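PDB 2FJK: fructose-bisphosphate aldolase from Thermus caldophilus, which belongs to the class II fructose-bisphosphate aldolases, enzymes built on a TIM-barrel fold, and is modelled here with 1,3-dihydroxyacetonephosphate in its pocket. Local coordinates for residues V206-V218 / A231-I243. Numbering follows the deposited sequence.
Sequences VLHGASAVPQELV and ASGIHPEDIKKAI. With 13P (1,3-dihydroxyacetonephosphate), chain E.
Ile234 O is gripped by two waters, both of which donate to it. One, at 2.7 Å from Ile234 O, also donates to Ala212 O; the other reaches across to Ala210 O, so the carbonyls of the two loops are tied together through solvent. A direct bond joins the backbones as well: Ile234 N donates to Ser211 O over 2.9 Å, in the carbonyl plane and fairly straight, with 158° at the hydrogen. Just before it, Gly233 passes close to residues 211-213, its CA making a CH-O contact of 3.3 Å with Ala212 O; Ser211 O and Val213 CG2 crowd round the same CA.

On the far side of Ser211 lies 1,3-dihydroxyacetonephosphate. Ser211 OG donates to O3P of the ligand at 2.6 Å, and Ser211 N adds a weak bond to O2P. The same residue thus holds the phosphate with its side chain and the loop 231-235 with its carbonyl.

Apolar groups close both ends. Ala231 CB rests against both Val213 CG1 and Val218 CG2, the latter tight at 3.4 Å. At the other end Ile239 CD1 sits 4.0 Å from both Ala210 CB and Leu207 CD2; with CG1 anti to the carbonyl carbon (chi1 -69°), the longer branch of Ile239 is sent to these two.

In the TIM barrel, the end of strand 205-207 and the loop after it lie against the loop 231-235 and helix 236-244, while strand 247-252 pairs with Leu207 and helix 277-299 packs against Ile239 through Phe299.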
ATOM      1  N   VAL A 206      13.906   9.193 -27.098  1.00 25.29           N
ATOM      2  CA  VAL A 206      13.967   9.981 -25.872  1.00 24.49           C
ATOM      3  C   VAL A 206      14.993  11.104 -25.896  1.00 25.72           C
ATOM      4  O   VAL A 206      16.136  10.912 -26.315  1.00 26.95           O
ATOM      5  CB  VAL A 206      14.278   9.072 -24.677  1.00 22.86           C
ATOM      6  CG1 VAL A 206      14.085   9.839 -23.371  1.00 19.79           C
ATOM      7  CG2 VAL A 206      13.403   7.842 -24.745  1.00 19.24           C
ATOM      8  N   LEU A 207      14.580  12.272 -25.416  1.00 25.16           N
ATOM      9  CA  LEU A 207      15.447  13.439 -25.389  1.00 25.03           C
ATOM     10  C   LEU A 207      15.712  13.950 -23.973  1.00 24.94           C
ATOM     11  O   LEU A 207      14.816  14.478 -23.323  1.00 23.71           O
ATOM     12  CB  LEU A 207      14.814  14.560 -26.219  1.00 25.58           C
ATOM     13  CG  LEU A 207      15.655  15.803 -26.501  1.00 25.14           C
ATOM     14  CD1 LEU A 207      16.876  15.402 -27.320  1.00 25.35           C
ATOM     15  CD2 LEU A 207      14.817  16.825 -27.256  1.00 25.54           C
ATOM     16  N   HIS A 208      16.945  13.793 -23.500  1.00 24.56           N
ATOM     17  CA  HIS A 208      17.311  14.273 -22.172  1.00 24.33           C
ATOM     18  C   HIS A 208      17.957  15.642 -22.262  1.00 23.26           C
ATOM     19  O   HIS A 208      18.156  16.166 -23.355  1.00 21.81           O
ATOM     20  CB  HIS A 208      18.266  13.301 -21.475  1.00 24.00           C
ATOM     21  CG  HIS A 208      17.612  12.031 -21.035  1.00 25.25           C
ATOM     22  ND1 HIS A 208      17.462  10.943 -21.868  1.00 25.53           N
ATOM     23  CD2 HIS A 208      17.030  11.691 -19.861  1.00 24.49           C
ATOM     24  CE1 HIS A 208      16.819   9.987 -21.222  1.00 24.03           C
ATOM     25  NE2 HIS A 208      16.545  10.415 -20.004  1.00 22.49           N
ATOM     26  N   GLY A 209      18.282  16.212 -21.103  1.00 23.70           N
ATOM     27  CA  GLY A 209      18.903  17.522 -21.054  1.00 25.26           C
ATOM     28  C   GLY A 209      18.136  18.489 -21.923  1.00 25.79           C
ATOM     29  O   GLY A 209      18.726  19.294 -22.649  1.00 25.12           O
ATOM     30  N   ALA A 210      16.810  18.428 -21.828  1.00 25.90           N
ATOM     31  CA  ALA A 210      15.966  19.272 -22.660  1.00 26.13           C
ATOM     32  C   ALA A 210      15.336  20.492 -22.011  1.00 25.66           C
ATOM     33  O   ALA A 210      14.413  21.067 -22.577  1.00 26.89           O
ATOM     34  CB  ALA A 210      14.881  18.418 -23.320  1.00 23.78           C
ATOM     35  N   SER A 211      15.818  20.906 -20.845  1.00 26.30           N
ATOM     36  CA  SER A 211      15.247  22.090 -20.206  1.00 27.01           C
ATOM     37  C   SER A 211      15.365  23.317 -21.122  1.00 28.02           C
ATOM     38  O   SER A 211      16.263  23.395 -21.958  1.00 27.35           O
ATOM     39  CB  SER A 211      15.937  22.381 -18.871  1.00 26.52           C
ATOM     40  OG  SER A 211      15.327  21.669 -17.806  1.00 28.21           O
ATOM     41  N   ALA A 212      14.456  24.271 -20.944  1.00 28.15           N
ATOM     42  CA  ALA A 212      14.436  25.488 -21.747  1.00 29.81           C
ATOM     43  C   ALA A 212      15.211  26.607 -21.053  1.00 30.40           C
ATOM     44  O   ALA A 212      15.708  27.528 -21.699  1.00 31.20           O
ATOM     45  CB  ALA A 212      12.978  25.926 -22.001  1.00 26.76           C
ATOM     46  N   VAL A 213      15.310  26.519 -19.734  1.00 30.74           N
ATOM     47  CA  VAL A 213      16.026  27.517 -18.957  1.00 32.24           C
ATOM     48  C   VAL A 213      15.634  28.923 -19.432  1.00 32.31           C
ATOM     49  O   VAL A 213      16.492  29.723 -19.816  1.00 29.94           O
ATOM     50  CB  VAL A 213      17.547  27.321 -19.114  1.00 31.86           C
ATOM     51  CG1 VAL A 213      18.276  27.963 -17.945  1.00 30.87           C
ATOM     52  CG2 VAL A 213      17.872  25.822 -19.219  1.00 31.57           C
ATOM     53  N   PRO A 214      14.323  29.236 -19.404  1.00 32.15           N
ATOM     54  CA  PRO A 214      13.778  30.532 -19.828  1.00 31.74           C
ATOM     55  C   PRO A 214      14.456  31.736 -19.195  1.00 33.09           C
ATOM     56  O   PRO A 214      14.722  31.754 -17.992  1.00 31.84           O
ATOM     57  CB  PRO A 214      12.296  30.428 -19.461  1.00 31.74           C
ATOM     58  CG  PRO A 214      12.298  29.455 -18.308  1.00 32.84           C
ATOM     59  CD  PRO A 214      13.272  28.412 -18.781  1.00 31.37           C
ATOM     60  N   GLN A 215      14.723  32.744 -20.023  1.00 34.04           N
ATOM     61  CA  GLN A 215      15.395  33.959 -19.587  1.00 34.95           C
ATOM     62  C   GLN A 215      14.684  34.623 -18.417  1.00 35.01           C
ATOM     63  O   GLN A 215      15.315  34.980 -17.421  1.00 34.95           O
ATOM     64  CB  GLN A 215      15.513  34.936 -20.764  1.00 37.40           C
ATOM     65  CG  GLN A 215      16.333  36.189 -20.472  1.00 40.11           C
ATOM     66  CD  GLN A 215      17.706  35.882 -19.888  1.00 41.99           C
ATOM     67  OE1 GLN A 215      18.432  35.019 -20.386  1.00 44.24           O
ATOM     68  NE2 GLN A 215      18.072  36.601 -18.833  1.00 43.86           N
ATOM     69  N   GLU A 216      13.371  34.791 -18.537  1.00 35.31           N
ATOM     70  CA  GLU A 216      12.598  35.410 -17.471  1.00 36.60           C
ATOM     71  C   GLU A 216      12.843  34.684 -16.150  1.00 34.47           C
ATOM     72  O   GLU A 216      12.974  35.316 -15.104  1.00 34.76           O
ATOM     73  CB  GLU A 216      11.099  35.409 -17.817  1.00 39.57           C
ATOM     74  CG  GLU A 216      10.667  34.350 -18.831  1.00 43.67           C
ATOM     75  CD  GLU A 216      11.142  34.652 -20.252  1.00 46.37           C
ATOM     76  OE1 GLU A 216      10.825  35.749 -20.767  1.00 47.28           O
ATOM     77  OE2 GLU A 216      11.824  33.789 -20.855  1.00 46.96           O
ATOM     78  N   LEU A 217      12.914  33.356 -16.206  1.00 33.06           N
ATOM     79  CA  LEU A 217      13.160  32.551 -15.013  1.00 30.62           C
ATOM     80  C   LEU A 217      14.554  32.871 -14.485  1.00 29.20           C
ATOM     81  O   LEU A 217      14.741  33.120 -13.293  1.00 27.52           O
ATOM     82  CB  LEU A 217      13.042  31.055 -15.343  1.00 30.15           C
ATOM     83  CG  LEU A 217      13.462  30.043 -14.264  1.00 29.97           C
ATOM     84  CD1 LEU A 217      12.890  30.428 -12.906  1.00 28.63           C
ATOM     85  CD2 LEU A 217      13.001  28.655 -14.671  1.00 31.48           C
ATOM     86  N   VAL A 218      15.531  32.871 -15.384  1.00 28.63           N
ATOM     87  CA  VAL A 218      16.903  33.189 -15.002  1.00 28.24           C
ATOM     88  C   VAL A 218      16.905  34.526 -14.257  1.00 29.50           C
ATOM     89  O   VAL A 218      17.444  34.629 -13.156  1.00 28.23           O
ATOM     90  CB  VAL A 218      17.813  33.307 -16.246  1.00 28.45           C
ATOM     91  CG1 VAL A 218      19.215  33.749 -15.837  1.00 29.17           C
ATOM     92  CG2 VAL A 218      17.864  31.977 -16.980  1.00 27.21           C
ATOM     93  N   ALA A 231      22.790  31.487 -18.551  1.00 39.59           N
ATOM     94  CA  ALA A 231      21.943  30.316 -18.668  1.00 38.37           C
ATOM     95  C   ALA A 231      21.439  30.257 -20.096  1.00 37.78           C
ATOM     96  O   ALA A 231      21.043  31.273 -20.665  1.00 38.33           O
ATOM     97  CB  ALA A 231      20.777  30.414 -17.703  1.00 37.69           C
ATOM     98  N   SER A 232      21.469  29.066 -20.674  1.00 36.12           N
ATOM     99  CA  SER A 232      21.018  28.866 -22.042  1.00 34.97           C
ATOM    100  C   SER A 232      20.412  27.469 -22.130  1.00 33.44           C
ATOM    101  O   SER A 232      21.068  26.481 -21.817  1.00 33.76           O
ATOM    102  CB  SER A 232      22.207  29.002 -23.004  1.00 35.06           C
ATOM    103  OG  SER A 232      21.811  28.811 -24.353  1.00 33.79           O
ATOM    104  N   GLY A 233      19.154  27.391 -22.537  1.00 32.69           N
ATOM    105  CA  GLY A 233      18.508  26.097 -22.639  1.00 32.47           C
ATOM    106  C   GLY A 233      18.173  25.763 -24.074  1.00 31.58           C
ATOM    107  O   GLY A 233      18.504  26.529 -24.975  1.00 31.38           O
ATOM    108  N   ILE A 234      17.520  24.622 -24.286  1.00 30.28           N
ATOM    109  CA  ILE A 234      17.144  24.193 -25.628  1.00 29.90           C
ATOM    110  C   ILE A 234      15.959  25.019 -26.106  1.00 30.62           C
ATOM    111  O   ILE A 234      14.978  25.206 -25.377  1.00 29.10           O
ATOM    112  CB  ILE A 234      16.763  22.697 -25.668  1.00 29.85           C
ATOM    113  CG1 ILE A 234      17.890  21.840 -25.074  1.00 27.61           C
ATOM    114  CG2 ILE A 234      16.482  22.277 -27.098  1.00 30.64           C
ATOM    115  CD1 ILE A 234      19.223  21.997 -25.742  1.00 28.84           C
ATOM    116  N   HIS A 235      16.064  25.520 -27.332  1.00 31.41           N
ATOM    117  CA  HIS A 235      15.021  26.349 -27.920  1.00 32.92           C
ATOM    118  C   HIS A 235      13.710  25.591 -28.113  1.00 32.32           C
ATOM    119  O   HIS A 235      13.704  24.460 -28.596  1.00 33.15           O
ATOM    120  CB  HIS A 235      15.488  26.889 -29.268  1.00 36.62           C
ATOM    121  CG  HIS A 235      14.607  27.964 -29.818  1.00 38.53           C
ATOM    122  ND1 HIS A 235      14.658  29.267 -29.370  1.00 41.13           N
ATOM    123  CD2 HIS A 235      13.622  27.922 -30.746  1.00 39.71           C
ATOM    124  CE1 HIS A 235      13.742  29.982 -29.999  1.00 40.71           C
ATOM    125  NE2 HIS A 235      13.101  29.190 -30.839  1.00 41.60           N
ATOM    126  N   PRO A 236      12.579  26.211 -27.741  1.00 31.24           N
ATOM    127  CA  PRO A 236      11.255  25.594 -27.875  1.00 31.49           C
ATOM    128  C   PRO A 236      10.980  25.030 -29.270  1.00 31.89           C
ATOM    129  O   PRO A 236      10.446  23.926 -29.413  1.00 31.19           O
ATOM    130  CB  PRO A 236      10.303  26.734 -27.519  1.00 31.20           C
ATOM    131  CG  PRO A 236      11.078  27.506 -26.508  1.00 31.23           C
ATOM    132  CD  PRO A 236      12.475  27.538 -27.109  1.00 31.37           C
ATOM    133  N   GLU A 237      11.343  25.785 -30.302  1.00 32.51           N
ATOM    134  CA  GLU A 237      11.114  25.325 -31.668  1.00 32.16           C
ATOM    135  C   GLU A 237      11.882  24.037 -31.962  1.00 29.72           C
ATOM    136  O   GLU A 237      11.380  23.156 -32.662  1.00 29.55           O
ATOM    137  CB  GLU A 237      11.487  26.424 -32.667  1.00 35.40           C
ATOM    138  CG  GLU A 237      10.616  27.684 -32.538  1.00 36.92           C
ATOM    139  CD  GLU A 237       9.124  27.390 -32.678  1.00 39.68           C
ATOM    140  OE1 GLU A 237       8.734  26.739 -33.674  1.00 40.30           O
ATOM    141  OE2 GLU A 237       8.338  27.815 -31.797  1.00 40.56           O
ATOM    142  N   ASP A 238      13.089  23.920 -31.420  1.00 27.99           N
ATOM    143  CA  ASP A 238      13.875  22.711 -31.620  1.00 27.64           C
ATOM    144  C   ASP A 238      13.181  21.550 -30.933  1.00 26.16           C
ATOM    145  O   ASP A 238      13.231  20.415 -31.406  1.00 23.77           O
ATOM    146  CB  ASP A 238      15.293  22.881 -31.078  1.00 30.41           C
ATOM    147  CG  ASP A 238      16.166  23.686 -32.010  1.00 31.19           C
ATOM    148  OD1 ASP A 238      16.147  23.378 -33.220  1.00 33.79           O
ATOM    149  OD2 ASP A 238      16.867  24.608 -31.546  1.00 30.98           O
ATOM    150  N   ILE A 239      12.522  21.837 -29.817  1.00 26.25           N
ATOM    151  CA  ILE A 239      11.789  20.792 -29.114  1.00 26.16           C
ATOM    152  C   ILE A 239      10.620  20.332 -30.004  1.00 25.12           C
ATOM    153  O   ILE A 239      10.354  19.140 -30.125  1.00 25.10           O
ATOM    154  CB  ILE A 239      11.241  21.309 -27.755  1.00 25.20           C
ATOM    155  CG1 ILE A 239      12.404  21.566 -26.791  1.00 25.32           C
ATOM    156  CG2 ILE A 239      10.247  20.293 -27.159  1.00 25.10           C
ATOM    157  CD1 ILE A 239      13.136  20.305 -26.337  1.00 24.49           C
ATOM    158  N   LYS A 240       9.941  21.278 -30.639  1.00 24.88           N
ATOM    159  CA  LYS A 240       8.808  20.941 -31.498  1.00 28.07           C
ATOM    160  C   LYS A 240       9.192  20.081 -32.702  1.00 27.23           C
ATOM    161  O   LYS A 240       8.562  19.060 -32.977  1.00 26.13           O
ATOM    162  CB  LYS A 240       8.115  22.217 -31.988  1.00 28.90           C
ATOM    163  CG  LYS A 240       7.281  22.918 -30.935  1.00 31.33           C
ATOM    164  CD  LYS A 240       6.700  24.204 -31.496  1.00 34.45           C
ATOM    165  CE  LYS A 240       5.833  24.913 -30.472  1.00 37.48           C
ATOM    166  NZ  LYS A 240       5.305  26.202 -31.007  1.00 39.90           N
ATOM    167  N   LYS A 241      10.219  20.506 -33.424  1.00 29.23           N
ATOM    168  CA  LYS A 241      10.674  19.769 -34.596  1.00 30.42           C
ATOM    169  C   LYS A 241      11.139  18.386 -34.165  1.00 31.02           C
ATOM    170  O   LYS A 241      10.751  17.376 -34.758  1.00 32.37           O
ATOM    171  CB  LYS A 241      11.820  20.521 -35.269  1.00 30.97           C
ATOM    172  CG  LYS A 241      12.246  19.968 -36.621  1.00 31.26           C
ATOM    173  CD  LYS A 241      13.288  20.888 -37.239  1.00 32.75           C
ATOM    174  CE  LYS A 241      13.674  20.459 -38.648  1.00 33.27           C
ATOM    175  NZ  LYS A 241      14.614  21.434 -39.273  1.00 32.86           N
ATOM    176  N   ALA A 242      11.963  18.341 -33.124  1.00 29.88           N
ATOM    177  CA  ALA A 242      12.472  17.070 -32.624  1.00 30.86           C
ATOM    178  C   ALA A 242      11.311  16.134 -32.314  1.00 30.23           C
ATOM    179  O   ALA A 242      11.369  14.937 -32.611  1.00 30.42           O
ATOM    180  CB  ALA A 242      13.325  17.293 -31.375  1.00 30.27           C
ATOM    181  N   ILE A 243      10.254  16.682 -31.721  1.00 30.65           N
ATOM    182  CA  ILE A 243       9.080  15.877 -31.394  1.00 31.31           C
ATOM    183  C   ILE A 243       8.373  15.437 -32.669  1.00 32.09           C
ATOM    184  O   ILE A 243       7.917  14.300 -32.773  1.00 32.80           O
ATOM    185  CB  ILE A 243       8.081  16.654 -30.518  1.00 30.08           C
ATOM    186  CG1 ILE A 243       8.698  16.922 -29.143  1.00 29.53           C
ATOM    187  CG2 ILE A 243       6.791  15.853 -30.373  1.00 30.28           C
ATOM    188  CD1 ILE A 243       7.858  17.821 -28.258  1.00 28.05           C
TER
HETATM  189  P   13P E1063      17.999  19.063 -17.557  0.70 20.45           P
HETATM  190  O1P 13P E1063      19.159  19.481 -16.530  0.70 21.08           O
HETATM  191  O2P 13P E1063      18.307  19.821 -18.913  0.70 23.94           O
HETATM  192  O3P 13P E1063      16.623  19.532 -16.995  0.70 19.39           O
HETATM  193  O1  13P E1063      18.030  17.466 -17.730  0.70 24.31           O
HETATM  194  C1  13P E1063      16.799  16.776 -17.937  0.70 28.71           C
HETATM  195  C2  13P E1063      17.188  15.375 -18.337  0.70 31.40           C
HETATM  196  O2  13P E1063      17.987  15.212 -19.256  0.70 34.55           O
HETATM  197  C3  13P E1063      16.602  14.163 -17.614  0.70 32.96           C
HETATM  198  O3  13P E1063      17.207  12.963 -18.087  0.70 34.00           O
HETATM  199  O   HOH W   1      13.186  22.862 -24.091  1.00 37.87           O
HETATM  200  O   HOH W   2      15.055  27.682 -24.290  1.00 35.01           O